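Local coordinates for protein aldehyde dehydrogenase (Listeria monocytogenes, PDB 3K9D) that probably catalyses the oxidation of an aldehyde, with NAD or NADP as the electron acceptor, at residues K70-V75 with K243-G248; M103-P108 with N441-A446; A193-T198 with S210-I215. All blocks are in the same frame, centred on the assembly; numbering follows the deposited sequence.

Contact 1. Residues K70-V75 with K243-G248; sequences KVIKNV and KTFDNG
D246 reaches across to helix 67-85 and takes two lysines on a single carboxylate oxygen. Its CG stands anti to the backbone N (chi1 -155°), and the side chain crosses both K70 and K73 at about a right angle. K70 NZ lies 3.0 Å from D246 OD2, on that oxygen's syn lone pair, the side of the other oxygen. K73 NZ reaches the same D246 OD2 at 3.1 Å but descends from above the carboxylate plane, 58° out of it. Both pairs are salt bridges, two positive groups meeting one oxygen. The other oxygen is not idle: K70 CG and CD each pass D246 OD1 at 3.5 Å, while the backbone N of I66 hydrogen-bonds it. T249 OG1 adds a further hydrogen bond at D246 OD2, and N120 OD1 is a second partner for K73 NZ, so three groups converge on D246 OD2 and K73 NZ is shared between D246 and N120.

Beside the salt bridges lies F245, which the helix meets at the ring edge. I72 CB is in the ring plane at 3.9 Å from F245 CZ, with I72 CG2 beside it near the same edge. K73 CG lies 3.7 Å from F245 CE2, and the two side chains slide past each other in opposite directions; the bend at chi3 (74°) turns K73 CE out of the line of the chain, and NZ lies beyond it, at the carboxylate of D246.

The loop 243-248, which follows helix 232-243 and leads toward strand 256-260, is thus pinned to helix 67-85. On the helix side, K70 also packs on A55 of helix 51-62 and K73 on S123 of helix 121-134, while L452 of the second subunit rests on F245.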
loop_
_atom_site.group_PDB
_atom_site.type_symbol
_atom_site.label_atom_id
_atom_site.label_comp_id
_atom_site.label_asym_id
_atom_site.label_seq_id
_atom_site.Cartn_x
_atom_site.Cartn_y
_atom_site.Cartn_z
ATOM N N LYS A 70 20.441 12.248 20.218
ATOM C CA LYS A 70 20.575 11.015 19.424
ATOM C C LYS A 70 20.588 9.739 20.281
ATOM O O LYS A 70 20.206 8.670 19.798
ATOM C CB LYS A 70 21.837 11.067 18.557
ATOM C CG LYS A 70 21.646 11.649 17.173
ATOM C CD LYS A 70 22.918 12.336 16.689
ATOM C CE LYS A 70 23.021 12.325 15.165
ATOM N NZ LYS A 70 21.744 12.802 14.500
ATOM N N VAL A 71 21.036 9.848 21.539
ATOM C CA VAL A 71 20.963 8.722 22.495
ATOM C C VAL A 71 19.496 8.402 22.798
ATOM O O VAL A 71 19.093 7.243 22.758
ATOM C CB VAL A 71 21.770 8.966 23.811
ATOM C CG1 VAL A 71 21.534 7.852 24.841
ATOM C CG2 VAL A 71 23.249 9.087 23.543
ATOM N N ILE A 72 18.704 9.433 23.076
ATOM C CA ILE A 72 17.247 9.310 23.264
ATOM C C ILE A 72 16.546 8.669 22.038
ATOM O O ILE A 72 15.654 7.824 22.192
ATOM C CB ILE A 72 16.621 10.697 23.625
ATOM C CG1 ILE A 72 17.135 11.183 24.992
ATOM C CG2 ILE A 72 15.092 10.652 23.654
ATOM C CD1 ILE A 72 17.042 12.687 25.167
ATOM N N LYS A 73 16.990 9.038 20.838
ATOM C CA LYS A 73 16.416 8.495 19.589
ATOM C C LYS A 73 16.755 7.028 19.451
ATOM O O LYS A 73 15.954 6.236 18.947
ATOM C CB LYS A 73 16.946 9.252 18.384
ATOM C CG LYS A 73 16.427 10.665 18.271
ATOM C CD LYS A 73 17.320 11.497 17.377
ATOM C CE LYS A 73 17.135 11.134 15.932
ATOM N NZ LYS A 73 17.896 12.030 15.027
ATOM N N ASN A 74 17.950 6.679 19.906
ATOM C CA ASN A 74 18.388 5.293 19.937
ATOM C C ASN A 74 17.633 4.477 20.963
ATOM O O ASN A 74 17.302 3.319 20.694
ATOM C CB ASN A 74 19.897 5.206 20.118
ATOM C CG ASN A 74 20.640 5.350 18.810
ATOM O OD1 ASN A 74 20.052 5.250 17.743
ATOM N ND2 ASN A 74 21.950 5.554 18.884
ATOM N N VAL A 75 17.324 5.103 22.111
ATOM C CA VAL A 75 16.451 4.531 23.154
ATOM C C VAL A 75 15.021 4.321 22.647
ATOM O O VAL A 75 14.406 3.276 22.902
ATOM C CB VAL A 75 16.435 5.423 24.460
ATOM C CG1 VAL A 75 15.342 4.999 25.439
ATOM C CG2 VAL A 75 17.772 5.367 25.158
ATOM N N LYS A 243 11.521 21.508 18.601
ATOM C CA LYS A 243 12.223 22.227 17.553
ATOM C C LYS A 243 13.743 22.271 17.763
ATOM O O LYS A 243 14.497 22.271 16.786
ATOM C CB LYS A 243 11.601 23.631 17.361
ATOM C CG LYS A 243 12.118 24.416 16.200
ATOM C CD LYS A 243 11.887 23.659 14.927
ATOM C CE LYS A 243 12.389 24.442 13.779
ATOM N NZ LYS A 243 12.226 23.766 12.456
ATOM N N THR A 244 14.184 22.262 19.028
ATOM C CA THR A 244 15.615 22.198 19.349
ATOM C C THR A 244 16.161 20.774 19.494
ATOM O O THR A 244 17.374 20.590 19.563
ATOM C CB THR A 244 15.953 22.953 20.660
ATOM O OG1 THR A 244 15.313 22.295 21.754
ATOM C CG2 THR A 244 15.471 24.394 20.605
ATOM N N PHE A 245 15.275 19.778 19.561
ATOM C CA PHE A 245 15.673 18.376 19.699
ATOM C C PHE A 245 16.522 17.892 18.521
ATOM O O PHE A 245 16.036 17.827 17.393
ATOM C CB PHE A 245 14.450 17.464 19.868
ATOM C CG PHE A 245 14.799 16.071 20.320
ATOM C CD1 PHE A 245 15.098 15.816 21.657
ATOM C CD2 PHE A 245 14.835 15.023 19.422
ATOM C CE1 PHE A 245 15.425 14.545 22.081
ATOM C CE2 PHE A 245 15.170 13.740 19.847
ATOM C CZ PHE A 245 15.459 13.509 21.175
ATOM N N ASP A 246 17.786 17.569 18.809
ATOM C CA ASP A 246 18.790 17.176 17.813
ATOM C C ASP A 246 19.026 18.275 16.763
ATOM O O ASP A 246 19.307 17.985 15.600
ATOM C CB ASP A 246 18.411 15.825 17.167
ATOM C CG ASP A 246 19.610 15.075 16.607
ATOM O OD1 ASP A 246 20.622 14.964 17.323
ATOM O OD2 ASP A 246 19.529 14.579 15.461
ATOM N N ASN A 247 18.906 19.537 17.195
ATOM C CA ASN A 247 18.863 20.719 16.307
ATOM C C ASN A 247 17.860 20.603 15.130
ATOM O O ASN A 247 18.169 21.006 14.015
ATOM C CB ASN A 247 20.271 21.080 15.781
ATOM C CG ASN A 247 21.301 21.269 16.895
ATOM O OD1 ASN A 247 21.000 21.828 17.937
ATOM N ND2 ASN A 247 22.518 20.818 16.658
ATOM N N GLY A 248 16.689 20.019 15.385
ATOM C CA GLY A 248 15.574 19.996 14.413
ATOM C C GLY A 248 15.596 18.969 13.280
ATOM O O GLY A 248 14.957 19.173 12.241
#

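Contact 2. Residues M103-P108 with N441-A446; sequences MEVAVP and NIRRIA
N441 and V107 open the ladder by exchanging two backbone hydrogen bonds, V107 N to N441 O at 2.7 Å and N441 N to V107 O at 2.8 Å. I442, on the other face of the sheet, pairs with A106 and puts CD1 3.4 Å from E104 OE1; its CG2 also sits over the centre of the R444 guanidinium. R443 forms the next hydrogen-bonded pair, with V105. V107 CG2, anti to its own carbonyl carbon, lies over one face of the R443 guanidinium, offset toward the rim, 3.4 Å from R443 NH2. The second subunit holds the polar ends on this face: the side-chain oxygen OD1 of N441 accepts from its A424 N, and R443 NE and NH1 bind its V394 and A389 carbonyls. R444 and E104 run side by side, pointing the same way, their CG atoms 4.0 Å apart, yet their charges look elsewhere: E104 to K95, R444 to D432 of the second subunit. I445 closes the ladder with two bonds to M103, and its CD1 lies 3.7 Å from V105 CG2, while M103 CE touches its CG2. From R444 to A446 the strand also pairs, in parallel, with a strand of the other subunit. This antiparallel arm, continued across the interface, is consistent with the oligomerisation sheet known from aldehyde dehydrogenases.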
loop_
_atom_site.group_PDB
_atom_site.type_symbol
_atom_site.label_atom_id
_atom_site.label_comp_id
_atom_site.label_asym_id
_atom_site.label_seq_id
_atom_site.Cartn_x
_atom_site.Cartn_y
_atom_site.Cartn_z
ATOM N N MET A 103 -10.409 -18.220 7.826
ATOM C CA MET A 103 -9.204 -18.157 8.646
ATOM C C MET A 103 -8.263 -17.120 8.056
ATOM O O MET A 103 -8.283 -16.890 6.843
ATOM C CB MET A 103 -8.506 -19.522 8.682
ATOM C CG MET A 103 -9.424 -20.691 9.035
ATOM S SD MET A 103 -8.532 -22.188 9.510
ATOM C CE MET A 103 -7.856 -22.749 7.950
ATOM N N GLU A 104 -7.448 -16.494 8.903
ATOM C CA GLU A 104 -6.459 -15.504 8.456
ATOM C C GLU A 104 -5.052 -15.884 8.914
ATOM O O GLU A 104 -4.842 -16.262 10.072
ATOM C CB GLU A 104 -6.810 -14.087 8.948
ATOM C CG GLU A 104 -8.143 -13.565 8.458
ATOM C CD GLU A 104 -8.385 -12.101 8.771
ATOM O OE1 GLU A 104 -7.421 -11.353 9.058
ATOM O OE2 GLU A 104 -9.562 -11.689 8.711
ATOM N N VAL A 105 -4.099 -15.777 7.989
ATOM C CA VAL A 105 -2.707 -16.182 8.191
ATOM C C VAL A 105 -1.816 -15.037 7.730
ATOM O O VAL A 105 -1.966 -14.539 6.613
ATOM C CB VAL A 105 -2.353 -17.481 7.368
ATOM C CG1 VAL A 105 -0.837 -17.801 7.405
ATOM C CG2 VAL A 105 -3.146 -18.684 7.859
ATOM N N ALA A 106 -0.894 -14.617 8.600
ATOM C CA ALA A 106 0.101 -13.614 8.262
ATOM C C ALA A 106 1.149 -14.171 7.295
ATOM O O ALA A 106 1.718 -15.255 7.507
ATOM C CB ALA A 106 0.758 -13.101 9.527
ATOM N N VAL A 107 1.388 -13.430 6.223
ATOM C CA VAL A 107 2.391 -13.803 5.234
ATOM C C VAL A 107 3.417 -12.694 5.166
ATOM O O VAL A 107 3.067 -11.574 4.795
ATOM C CB VAL A 107 1.762 -13.985 3.825
ATOM C CG1 VAL A 107 2.819 -14.354 2.812
ATOM C CG2 VAL A 107 0.705 -15.048 3.853
ATOM N N PRO A 108 4.685 -12.994 5.512
ATOM C CA PRO A 108 5.752 -11.989 5.444
ATOM C C PRO A 108 5.921 -11.484 4.014
ATOM O O PRO A 108 5.736 -12.256 3.069
ATOM C CB PRO A 108 7.002 -12.772 5.853
ATOM C CG PRO A 108 6.501 -13.922 6.627
ATOM C CD PRO A 108 5.201 -14.298 5.969
ATOM N N ASN A 441 1.338 -9.424 4.613
ATOM C CA ASN A 441 0.064 -9.582 3.931
ATOM C C ASN A 441 -0.794 -10.553 4.735
ATOM O O ASN A 441 -0.273 -11.410 5.436
ATOM C CB ASN A 441 0.255 -10.179 2.526
ATOM C CG ASN A 441 0.927 -9.242 1.550
ATOM O OD1 ASN A 441 1.830 -9.664 0.826
ATOM N ND2 ASN A 441 0.471 -7.983 1.478
ATOM N N ILE A 442 -2.110 -10.434 4.611
ATOM C CA ILE A 442 -3.010 -11.430 5.173
ATOM C C ILE A 442 -3.520 -12.395 4.090
ATOM O O ILE A 442 -4.130 -11.974 3.103
ATOM C CB ILE A 442 -4.168 -10.771 5.936
ATOM C CG1 ILE A 442 -3.600 -9.938 7.106
ATOM C CG2 ILE A 442 -5.201 -11.804 6.378
ATOM C CD1 ILE A 442 -4.406 -9.967 8.387
ATOM N N ARG A 443 -3.243 -13.680 4.278
ATOM C CA ARG A 443 -3.865 -14.746 3.481
ATOM C C ARG A 443 -5.170 -15.206 4.139
ATOM O O ARG A 443 -5.187 -15.549 5.322
ATOM C CB ARG A 443 -2.909 -15.928 3.320
ATOM C CG ARG A 443 -3.531 -17.210 2.762
ATOM C CD ARG A 443 -2.580 -18.399 2.904
ATOM N NE ARG A 443 -1.244 -18.092 2.388
ATOM C CZ ARG A 443 -0.101 -18.486 2.947
ATOM N NH1 ARG A 443 -0.104 -19.194 4.068
ATOM N NH2 ARG A 443 1.055 -18.143 2.391
ATOM N N ARG A 444 -6.247 -15.220 3.362
ATOM C CA ARG A 444 -7.536 -15.693 3.845
ATOM C C ARG A 444 -7.953 -17.022 3.254
ATOM O O ARG A 444 -7.901 -17.230 2.037
ATOM C CB ARG A 444 -8.615 -14.646 3.623
ATOM C CG ARG A 444 -8.402 -13.422 4.483
ATOM C CD ARG A 444 -8.829 -12.214 3.747
ATOM N NE ARG A 444 -8.518 -10.972 4.447
ATOM C CZ ARG A 444 -7.569 -10.126 4.071
ATOM N NH1 ARG A 444 -6.799 -10.401 3.020
ATOM N NH2 ARG A 444 -7.389 -8.998 4.747
ATOM N N ILE A 445 -8.359 -17.928 4.135
ATOM C CA ILE A 445 -8.728 -19.279 3.741
ATOM C C ILE A 445 -10.207 -19.386 4.032
ATOM O O ILE A 445 -10.619 -19.293 5.188
ATOM C CB ILE A 445 -7.918 -20.358 4.517
ATOM C CG1 ILE A 445 -6.421 -20.139 4.313
ATOM C CG2 ILE A 445 -8.328 -21.778 4.090
ATOM C CD1 ILE A 445 -5.763 -19.224 5.340
ATOM N N ALA A 446 -10.998 -19.546 2.972
ATOM C CA ALA A 446 -12.448 -19.446 3.070
ATOM C C ALA A 446 -13.157 -20.659 2.496
ATOM O O ALA A 446 -12.806 -21.128 1.411
ATOM C CB ALA A 446 -12.931 -18.189 2.383
#

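Contact 3. Residues A193-T198 with S210-I215; sequences AVILAT and SGTPAI
I195 meets S210 and T212 through its CD1: CG1 stands anti to the carbonyl carbon (chi1 -54°), and an extended chi2 (154°) carries the methyl to 3.3 Å from S210 OG and 3.9 Å from T212 CB. S210 OG, lying between its own N and carbonyl carbon (chi1 66°), accepts from T212 N, forming an ST turn, and bonds to A207 O at the end of helix 201-207. T212 crosses I195 at about a right angle.

Three backbone bonds then zip the strands in parallel. I195 N donates to P213 O, I195 O receives I215 N at 2.8 Å, and A197 N reaches I215 O at 2.9 Å. On one face I195 CB and A214 CB face each other at 4.2 Å. On the other, L196 and I215 lie side by side, pointing the same way, with L196 CD2 at 3.6 Å from I215 CG2. Before the ladder, the P213 ring rests against A193 O, its CG 3.6 Å away.

A207 packs against both I195 and A214, so helix 201-207 covers that face. Strand, helix and adjacent parallel strand make a beta-alpha-beta unit, consistent with the Rossmann-type coenzyme-binding domain of aldehyde dehydrogenases.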
loop_
_atom_site.group_PDB
_atom_site.type_symbol
_atom_site.label_atom_id
_atom_site.label_comp_id
_atom_site.label_asym_id
_atom_site.label_seq_id
_atom_site.Cartn_x
_atom_site.Cartn_y
_atom_site.Cartn_z
ATOM N N ALA A 193 10.818 -7.151 -2.063
ATOM C CA ALA A 193 9.358 -7.231 -1.932
ATOM C C ALA A 193 8.677 -5.899 -1.640
ATOM O O ALA A 193 7.496 -5.686 -1.991
ATOM C CB ALA A 193 8.996 -8.225 -0.866
ATOM N N VAL A 194 9.417 -5.014 -0.982
ATOM C CA VAL A 194 8.879 -3.739 -0.536
ATOM C C VAL A 194 10.019 -2.747 -0.309
ATOM O O VAL A 194 11.153 -3.142 -0.036
ATOM C CB VAL A 194 7.973 -3.897 0.735
ATOM C CG1 VAL A 194 8.815 -4.073 1.999
ATOM C CG2 VAL A 194 6.970 -2.726 0.879
ATOM N N ILE A 195 9.715 -1.461 -0.464
ATOM C CA ILE A 195 10.668 -0.407 -0.136
ATOM C C ILE A 195 10.116 0.439 0.999
ATOM O O ILE A 195 9.010 0.977 0.887
ATOM C CB ILE A 195 10.986 0.511 -1.359
ATOM C CG1 ILE A 195 11.440 -0.323 -2.552
ATOM C CG2 ILE A 195 12.058 1.568 -0.992
ATOM C CD1 ILE A 195 11.191 0.320 -3.873
ATOM N N LEU A 196 10.885 0.541 2.091
ATOM C CA LEU A 196 10.679 1.601 3.087
ATOM C C LEU A 196 11.525 2.807 2.703
ATOM O O LEU A 196 12.750 2.821 2.866
ATOM C CB LEU A 196 11.004 1.138 4.500
ATOM C CG LEU A 196 10.138 0.003 5.050
ATOM C CD1 LEU A 196 10.646 -0.498 6.403
ATOM C CD2 LEU A 196 8.714 0.471 5.144
ATOM N N ALA A 197 10.845 3.809 2.174
ATOM C CA ALA A 197 11.490 4.914 1.490
ATOM C C ALA A 197 11.550 6.126 2.412
ATOM O O ALA A 197 10.693 7.002 2.349
ATOM C CB ALA A 197 10.728 5.243 0.205
ATOM N N THR A 198 12.559 6.152 3.277
ATOM C CA THR A 198 12.784 7.288 4.176
ATOM C C THR A 198 13.898 8.185 3.614
ATOM O O THR A 198 15.066 7.782 3.529
ATOM C CB THR A 198 13.111 6.823 5.612
ATOM O OG1 THR A 198 12.139 5.858 6.034
ATOM C CG2 THR A 198 13.099 8.000 6.586
ATOM N N SER A 210 9.959 2.507 -9.282
ATOM C CA SER A 210 10.892 1.370 -9.311
ATOM C C SER A 210 10.326 0.057 -9.880
ATOM O O SER A 210 11.093 -0.842 -10.276
ATOM C CB SER A 210 11.404 1.103 -7.897
ATOM O OG SER A 210 10.352 0.665 -7.048
ATOM N N GLY A 211 8.997 -0.062 -9.901
ATOM C CA GLY A 211 8.348 -1.329 -10.240
ATOM C C GLY A 211 8.090 -2.217 -9.037
ATOM O O GLY A 211 7.438 -3.247 -9.158
ATOM N N THR A 212 8.618 -1.815 -7.878
ATOM C CA THR A 212 8.479 -2.542 -6.606
ATOM C C THR A 212 7.537 -1.762 -5.715
ATOM O O THR A 212 7.604 -0.527 -5.709
ATOM C CB THR A 212 9.861 -2.673 -5.898
ATOM O OG1 THR A 212 10.760 -3.397 -6.744
ATOM C CG2 THR A 212 9.777 -3.379 -4.543
ATOM N N PRO A 213 6.642 -2.458 -4.973
ATOM C CA PRO A 213 5.815 -1.796 -3.949
ATOM C C PRO A 213 6.635 -0.927 -3.004
ATOM O O PRO A 213 7.644 -1.375 -2.475
ATOM C CB PRO A 213 5.209 -2.966 -3.180
ATOM C CG PRO A 213 5.107 -4.054 -4.200
ATOM C CD PRO A 213 6.310 -3.892 -5.095
ATOM N N ALA A 214 6.201 0.314 -2.822
ATOM C CA ALA A 214 6.892 1.260 -1.955
ATOM C C ALA A 214 5.987 1.828 -0.882
ATOM O O ALA A 214 4.773 1.908 -1.031
ATOM C CB ALA A 214 7.490 2.394 -2.775
ATOM N N ILE A 215 6.599 2.207 0.225
ATOM C CA ILE A 215 5.932 3.063 1.173
ATOM C C ILE A 215 6.829 4.245 1.495
ATOM O O ILE A 215 7.934 4.098 2.022
ATOM C CB ILE A 215 5.362 2.297 2.400
ATOM C CG1 ILE A 215 5.273 3.215 3.619
ATOM C CG2 ILE A 215 6.106 0.985 2.647
ATOM C CD1 ILE A 215 4.907 2.476 4.834
#

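In the fold
Contacts 2 and 3 belong to one mixed sheet, through the neighbouring strands 102-116 and 192-197; their centres are 21 Å apart and their nearest atoms about 7 Å. Strand 102-116 thus runs from the dimer arm at contact 2 into the probable coenzyme-binding sheet of contact 3. Contact 1 lies across the chain's centre from both, its centre 27 Å from that of contact 3 and 38 Å from that of contact 2. Its loop leads into the segment that in this family usually carries the catalytic cysteine, so contact 1 lies on the approach in sequence to the probable catalytic site. All three touch the second subunit.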